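Local coordinates for protease (PDB 5Z6O), which hydrolyses protein substrates as a calcium-binding serine protease of the subtilisin family, probably accepting casein, gelatin and type IV collagen, at residues A176-P179 with N180-T183; A150-R154 with S155-L159; G139-R143 with A144-A148. All blocks are in the same frame, centred on the assembly; numbering follows the deposited sequence.

Contact 1: A176-P179 with N180-T183; sequences ASAP and NVCT. With CA (calcium ion), chain B.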
loop_
_atom_site.group_PDB
_atom_site.type_symbol
_atom_site.label_atom_id
_atom_site.label_comp_id
_atom_site.label_asym_id
_atom_site.label_seq_id
_atom_site.Cartn_x
_atom_site.Cartn_y
_atom_site.Cartn_z
ATOM N N ALA A 176 7.812 -3.886 9.742
ATOM C CA ALA A 176 6.483 -3.878 10.359
ATOM C C ALA A 176 6.512 -3.370 11.791
ATOM O O ALA A 176 5.537 -2.759 12.253
ATOM C CB ALA A 176 5.879 -5.279 10.334
ATOM N N SER A 177 7.605 -3.629 12.522
ATOM C CA SER A 177 7.699 -3.255 13.925
ATOM C C SER A 177 8.235 -1.849 14.129
ATOM O O SER A 177 8.401 -1.433 15.279
ATOM C CB SER A 177 8.591 -4.264 14.685
ATOM O OG SER A 177 9.873 -4.282 14.116
ATOM N N ALA A 178 8.496 -1.103 13.054
ATOM C CA ALA A 178 9.194 0.171 13.173
ATOM C C ALA A 178 8.306 1.255 13.768
ATOM O O ALA A 178 7.076 1.211 13.631
ATOM C CB ALA A 178 9.694 0.646 11.804
ATOM N N PRO A 179 8.924 2.281 14.375
ATOM C CA PRO A 179 8.140 3.374 14.970
ATOM C C PRO A 179 7.404 4.178 13.905
ATOM O O PRO A 179 7.989 4.573 12.893
ATOM C CB PRO A 179 9.200 4.234 15.675
ATOM C CG PRO A 179 10.447 3.368 15.752
ATOM C CD PRO A 179 10.381 2.468 14.578
ATOM N N ASN A 180 6.110 4.408 14.139
ATOM C CA ASN A 180 5.298 5.368 13.395
ATOM C C ASN A 180 4.933 4.966 11.979
ATOM O O ASN A 180 4.425 5.837 11.243
ATOM C CB ASN A 180 6.002 6.730 13.312
ATOM C CG ASN A 180 6.338 7.265 14.680
ATOM O OD1 ASN A 180 5.464 7.333 15.552
ATOM N ND2 ASN A 180 7.604 7.604 14.895
ATOM N N VAL A 181 5.187 3.726 11.556
ATOM C CA VAL A 181 4.722 3.274 10.244
ATOM C C VAL A 181 3.302 2.798 10.397
ATOM O O VAL A 181 2.816 2.631 11.516
ATOM C CB VAL A 181 5.610 2.155 9.661
ATOM C CG1 VAL A 181 7.026 2.656 9.429
ATOM C CG2 VAL A 181 5.607 0.937 10.562
ATOM N N CYS A 182 2.608 2.606 9.268
ATOM C CA CYS A 182 1.223 2.162 9.294
ATOM C C CYS A 182 1.277 0.701 8.849
ATOM O O CYS A 182 1.548 0.413 7.681
ATOM C CB CYS A 182 0.373 3.042 8.373
ATOM S SG CYS A 182 -1.357 3.205 8.896
ATOM N N THR A 183 1.142 -0.218 9.800
ATOM C CA THR A 183 1.382 -1.639 9.547
ATOM C C THR A 183 0.054 -2.352 9.296
ATOM O O THR A 183 -0.859 -2.273 10.136
ATOM C CB THR A 183 2.075 -2.256 10.760
ATOM O OG1 THR A 183 3.334 -1.602 10.961
ATOM C CG2 THR A 183 2.306 -3.728 10.565
HETATM CA CA CA B . 1.661 2.108 13.755
HETATM O O HOH W 1 4.016 2.612 14.840
HETATM O O HOH W 2 2.959 0.247 13.372
HETATM O O HOH W 3 1.298 4.417 13.402
HETATM O O HOH W 4 1.207 0.523 15.292
HETATM O O HOH W 5 1.029 2.830 15.968
#

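Contact 2: A150-R154 with S155-L159; sequences ANVVR and SGVFL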
loop_
_atom_site.group_PDB
_atom_site.type_symbol
_atom_site.label_atom_id
_atom_site.label_comp_id
_atom_site.label_asym_id
_atom_site.label_seq_id
_atom_site.Cartn_x
_atom_site.Cartn_y
_atom_site.Cartn_z
ATOM N N ALA A 150 11.577 4.650 10.172
ATOM C CA ALA A 150 11.202 5.778 11.013
ATOM C C ALA A 150 11.677 7.084 10.401
ATOM O O ALA A 150 10.997 8.104 10.502
ATOM C CB ALA A 150 11.767 5.629 12.435
ATOM N N ASN A 151 12.852 7.077 9.776
ATOM C CA ASN A 151 13.340 8.292 9.141
ATOM C C ASN A 151 12.457 8.709 7.966
ATOM O O ASN A 151 12.285 9.910 7.707
ATOM C CB ASN A 151 14.779 8.086 8.675
ATOM C CG ASN A 151 15.354 9.328 8.051
ATOM O OD1 ASN A 151 15.516 10.342 8.729
ATOM N ND2 ASN A 151 15.636 9.275 6.752
ATOM N N VAL A 152 11.948 7.741 7.192
ATOM C CA VAL A 152 11.016 8.100 6.112
ATOM C C VAL A 152 9.867 8.918 6.676
ATOM O O VAL A 152 9.485 9.964 6.120
ATOM C CB VAL A 152 10.499 6.832 5.395
ATOM C CG1 VAL A 152 9.351 7.148 4.378
ATOM C CG2 VAL A 152 11.639 6.151 4.687
ATOM N N VAL A 153 9.253 8.413 7.748
ATOM C CA VAL A 153 8.066 9.087 8.280
ATOM C C VAL A 153 8.444 10.448 8.860
ATOM O O VAL A 153 7.748 11.449 8.657
ATOM C CB VAL A 153 7.385 8.185 9.324
ATOM C CG1 VAL A 153 6.181 8.913 9.973
ATOM C CG2 VAL A 153 6.900 6.913 8.670
ATOM N N ARG A 154 9.569 10.510 9.572
ATOM C CA ARG A 154 10.004 11.775 10.167
ATOM C C ARG A 154 10.299 12.824 9.098
ATOM O O ARG A 154 10.193 14.027 9.366
ATOM C CB ARG A 154 11.242 11.532 11.031
ATOM C CG ARG A 154 11.332 12.449 12.216
ATOM C CD ARG A 154 12.632 12.240 13.007
ATOM N NE ARG A 154 13.010 10.837 13.207
ATOM C CZ ARG A 154 12.411 9.990 14.051
ATOM N NH1 ARG A 154 12.858 8.739 14.158
ATOM N NH2 ARG A 154 11.364 10.369 14.784
ATOM N N SER A 155 10.634 12.392 7.878
ATOM C CA SER A 155 10.928 13.288 6.756
ATOM C C SER A 155 9.693 13.702 5.968
ATOM O O SER A 155 9.848 14.304 4.901
ATOM C CB SER A 155 11.910 12.637 5.799
ATOM O OG SER A 155 13.073 12.302 6.512
ATOM N N GLY A 156 8.491 13.399 6.474
ATOM C CA GLY A 156 7.259 13.825 5.833
ATOM C C GLY A 156 6.701 12.907 4.756
ATOM O O GLY A 156 5.990 13.385 3.857
ATOM N N VAL A 157 7.000 11.607 4.796
ATOM C CA VAL A 157 6.448 10.635 3.850
ATOM C C VAL A 157 5.670 9.575 4.643
ATOM O O VAL A 157 6.236 8.926 5.526
ATOM C CB VAL A 157 7.546 9.979 2.995
ATOM C CG1 VAL A 157 6.944 8.971 1.993
ATOM C CG2 VAL A 157 8.338 11.015 2.190
ATOM N N PHE A 158 4.377 9.407 4.328
ATOM C CA PHE A 158 3.559 8.396 4.994
ATOM C C PHE A 158 4.039 7.032 4.528
ATOM O O PHE A 158 4.377 6.860 3.356
ATOM C CB PHE A 158 2.085 8.605 4.642
ATOM C CG PHE A 158 1.187 7.425 4.987
ATOM C CD1 PHE A 158 0.599 7.306 6.231
ATOM C CD2 PHE A 158 0.947 6.440 4.042
ATOM C CE1 PHE A 158 -0.233 6.224 6.524
ATOM C CE2 PHE A 158 0.116 5.370 4.310
ATOM C CZ PHE A 158 -0.480 5.261 5.546
ATOM N N LEU A 159 4.089 6.054 5.443
ATOM C CA LEU A 159 4.682 4.778 5.070
ATOM C C LEU A 159 3.737 3.654 5.464
ATOM O O LEU A 159 3.491 3.431 6.655
ATOM C CB LEU A 159 6.072 4.623 5.710
ATOM C CG LEU A 159 6.793 3.286 5.459
ATOM C CD1 LEU A 159 6.803 2.893 3.973
ATOM C CD2 LEU A 159 8.211 3.409 6.004
#

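Contact 3: G139-R143 with A144-A148; sequences GAYSR and AMNDA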
loop_
_atom_site.group_PDB
_atom_site.type_symbol
_atom_site.label_atom_id
_atom_site.label_comp_id
_atom_site.label_asym_id
_atom_site.label_seq_id
_atom_site.Cartn_x
_atom_site.Cartn_y
_atom_site.Cartn_z
ATOM N N GLY A 139 10.989 -8.696 6.502
ATOM C CA GLY A 139 11.991 -9.691 6.776
ATOM C C GLY A 139 12.219 -9.772 8.245
ATOM O O GLY A 139 11.417 -9.275 9.033
ATOM N N ALA A 140 13.307 -10.438 8.603
ATOM C CA ALA A 140 13.643 -10.609 10.005
ATOM C C ALA A 140 13.902 -9.248 10.636
ATOM O O ALA A 140 14.189 -8.261 9.953
ATOM C CB ALA A 140 14.869 -11.508 10.159
ATOM N N TYR A 141 13.787 -9.205 11.954
ATOM C CA TYR A 141 14.007 -7.976 12.689
ATOM C C TYR A 141 15.361 -7.372 12.353
ATOM O O TYR A 141 16.374 -8.076 12.287
ATOM C CB TYR A 141 13.930 -8.247 14.183
ATOM C CG TYR A 141 14.226 -7.004 14.946
ATOM C CD1 TYR A 141 13.237 -6.078 15.183
ATOM C CD2 TYR A 141 15.520 -6.724 15.401
ATOM C CE1 TYR A 141 13.511 -4.915 15.890
ATOM C CE2 TYR A 141 15.797 -5.551 16.081
ATOM C CZ TYR A 141 14.780 -4.661 16.327
ATOM O OH TYR A 141 14.997 -3.487 16.998
ATOM N N SER A 142 15.373 -6.059 12.145
ATOM C CA SER A 142 16.608 -5.338 11.850
ATOM C C SER A 142 16.478 -3.923 12.402
ATOM O O SER A 142 15.593 -3.173 11.966
ATOM C CB SER A 142 16.879 -5.309 10.344
ATOM O OG SER A 142 17.906 -4.382 10.056
ATOM N N ARG A 143 17.332 -3.556 13.374
ATOM C CA ARG A 143 17.313 -2.187 13.882
ATOM C C ARG A 143 17.564 -1.187 12.752
ATOM O O ARG A 143 16.909 -0.141 12.691
ATOM C CB ARG A 143 18.345 -2.012 15.021
ATOM C CG ARG A 143 18.513 -0.572 15.513
ATOM C CD ARG A 143 17.235 -0.063 16.180
ATOM N NE ARG A 143 17.389 1.345 16.535
ATOM C CZ ARG A 143 17.853 1.773 17.709
ATOM N NH1 ARG A 143 17.974 3.072 17.937
ATOM N NH2 ARG A 143 18.245 0.902 18.652
ATOM N N ALA A 144 18.469 -1.503 11.841
ATOM C CA ALA A 144 18.792 -0.574 10.759
ATOM C C ALA A 144 17.582 -0.354 9.845
ATOM O O ALA A 144 17.296 0.776 9.433
ATOM C CB ALA A 144 19.960 -1.098 9.935
ATOM N N MET A 145 16.888 -1.423 9.499
ATOM C CA MET A 145 15.678 -1.260 8.690
ATOM C C MET A 145 14.603 -0.462 9.434
ATOM O O MET A 145 13.935 0.402 8.838
ATOM C CB MET A 145 15.181 -2.636 8.255
ATOM C CG MET A 145 13.828 -2.618 7.549
ATOM S SD MET A 145 14.069 -1.825 5.944
ATOM C CE MET A 145 15.221 -2.971 5.229
ATOM N N ASN A 146 14.418 -0.711 10.740
ATOM C CA ASN A 146 13.450 0.068 11.503
ATOM C C ASN A 146 13.839 1.538 11.586
ATOM O O ASN A 146 12.973 2.413 11.484
ATOM C CB ASN A 146 13.281 -0.500 12.904
ATOM C CG ASN A 146 12.379 -1.714 12.935
ATOM O OD1 ASN A 146 12.051 -2.291 11.901
ATOM N ND2 ASN A 146 11.939 -2.081 14.118
ATOM N N ASP A 147 15.140 1.837 11.771
ATOM C CA ASP A 147 15.584 3.237 11.767
ATOM C C ASP A 147 15.295 3.905 10.430
ATOM O O ASP A 147 14.912 5.090 10.389
ATOM C CB ASP A 147 17.084 3.351 12.022
ATOM C CG ASP A 147 17.466 2.978 13.447
ATOM O OD1 ASP A 147 16.573 2.938 14.316
ATOM O OD2 ASP A 147 18.681 2.726 13.640
ATOM N N ALA A 148 15.589 3.203 9.334
ATOM C CA ALA A 148 15.356 3.782 8.012
ATOM C C ALA A 148 13.876 4.092 7.813
ATOM O O ALA A 148 13.519 5.156 7.278
ATOM C CB ALA A 148 15.850 2.830 6.935
#

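Contact 1: A176-P179 with N180-T183
The backbone from Ala176 to Thr183 doubles back through a type II beta turn, Ala178 to Val181, so that its two halves run nearly antiparallel (164° apart) and the CA atoms of Ala176 and Thr183 come to 5.6 Å. Pro179 and Asn180 occupy the corners, and Asn180 takes the positive phi (73°) expected of the third residue in such a turn. At the open end the hydroxyl of Thr183 ties the two arms together: OG1 donates to Ala176 O at 2.8 Å, lying in the carbonyl plane on a lone pair. A chi1 of -61° sets OG1 anti to its own carbonyl carbon and sends CG2 alongside CB of Ala176, 3.9 Å away. OG1 also accepts from a calcium-bound water at 3.1 Å, so the hydroxyl is engaged both as donor and as acceptor. A valine here would probably keep the methyl packing but leave Ala176 O without its donor and that water without its acceptor. Closer to the turn, Val181 reaches back with both methyls, CG2 lying 3.4 Å from Ala178 O and CG1 4.1 Å from Ala178 CB. The carbonyl of Val181 faces the other way and binds calcium through O at 2.6 Å; five waters and Asp204 complete the coordination, consistent with the calcium site of proteinase K relatives. Asn180 N donates to another of these waters at 2.8 Å, so the turn backbone supports the ion's hydration shell as well. Ala178 and Val181 rest on Ala149 of helix 143-154, Val181 also meets Val161 of strand 157-162, and Cys182 enters strand 182-187 with a disulfide to Cys253 in helix 249-259.

Contact 2: A150-R154 with S155-L159
Asn151 O is gripped by two donors of Ser155, the backbone N at 3.0 Å and the hydroxyl OG at 2.8 Å, which arrive from opposite faces of the carbonyl plane. The hydroxyl reaches back because chi1 of Ser155 (-57°) turns OG beside its own backbone N, and a side chain thereby reinforces a helical bond whose N-H...O angle is only 135°. One residue earlier, Arg154 N is satisfied by Ala150 O. The next two carbonyls of the helix are taken up as the chain reverses: Gly156 N donates to Val153 O at 3.0 Å, standing above the carbonyl plane and not on a lone pair, while Val157 N donates to Val152 O at 3.3 Å. Val152 O also receives a weak bond from Ser155 N. With Gly156 at positive phi as the C' residue, this is a Schellman motif; it ends helix 143-154 and returns the chain to strand 157-162, completing a beta-alpha-beta crossover from the neighbouring parallel strand 131-135. A CA-H...O contact of 3.3 Å from Val153 CA to Val157 O adds to the turn. Below these polar links the valines close the angle between helix and strand. Val152 lays CG1 against Val157 CB at 3.6 Å, and Val153 sets CG2 across Leu159 CB at 3.8 Å, the two side chains meeting at about a right angle. Val152 also packs on Met115 and Val119 of helix 108-124.

Contact 3: G139-R143 with A144-A148
Ser142 is the N-cap of helix 143-154: its OG accepts from Met145 N at 3.2 Å in a nearly straight bond. The serine's chi1 of 168° carries OG beside its own carbonyl carbon and over the first turn, and its CB packs on Met145 CB at 3.8 Å. Beside this cap, Ser142 O takes Asn146 N at 3.0 Å. Arg143 and Asp147, one turn apart, make a salt bridge on the exposed flank. A bend at chi2 (66°) folds the arginine along the helix, and NE reaches Asp147 OD1 at 2.9 Å. OD1 is met on its syn side and lies in the guanidinium plane at its edge, while the carboxylate stands almost upright to that plane (86°). Below the two side chains Asp147 N donates to Arg143 O, so this pair is joined twice. Tyr141 stretches its ring towards Asn146, with CE1 3.7 Å from ND2 and ring and amide at about a right angle; Ser174 OG holds the amide OD1 and Ser177 OG its ND2. Met145 turns its bent chain away from the cap and packs on Val111 and Ile112 of helix 108-124, and on Ser174 of strand 173-174, which pairs with strand 139-140.

In the fold
Helix 143-154 connects the set: contact 3 starts it, contact 2 ends it, and contact 1 lies against its flank. Contact 1 is largely buried, and several of its polar groups bind the calcium or its waters. Contact 2 is partly buried; backbone capping dominates where the helix ends, and aliphatic packing where the strand begins. Contact 3, furthest from the chain's centre, is the most exposed and the one with a salt bridge. Contacts 1 and 2 meet in the parallel sheet, where Cys182 N probably bonds to Leu159 O and Val181 packs on Leu159. Contacts 1 and 3 are linked through Ser177 OG and Asn146 ND2, whereas contacts 2 and 3 merely adjoin in sequence.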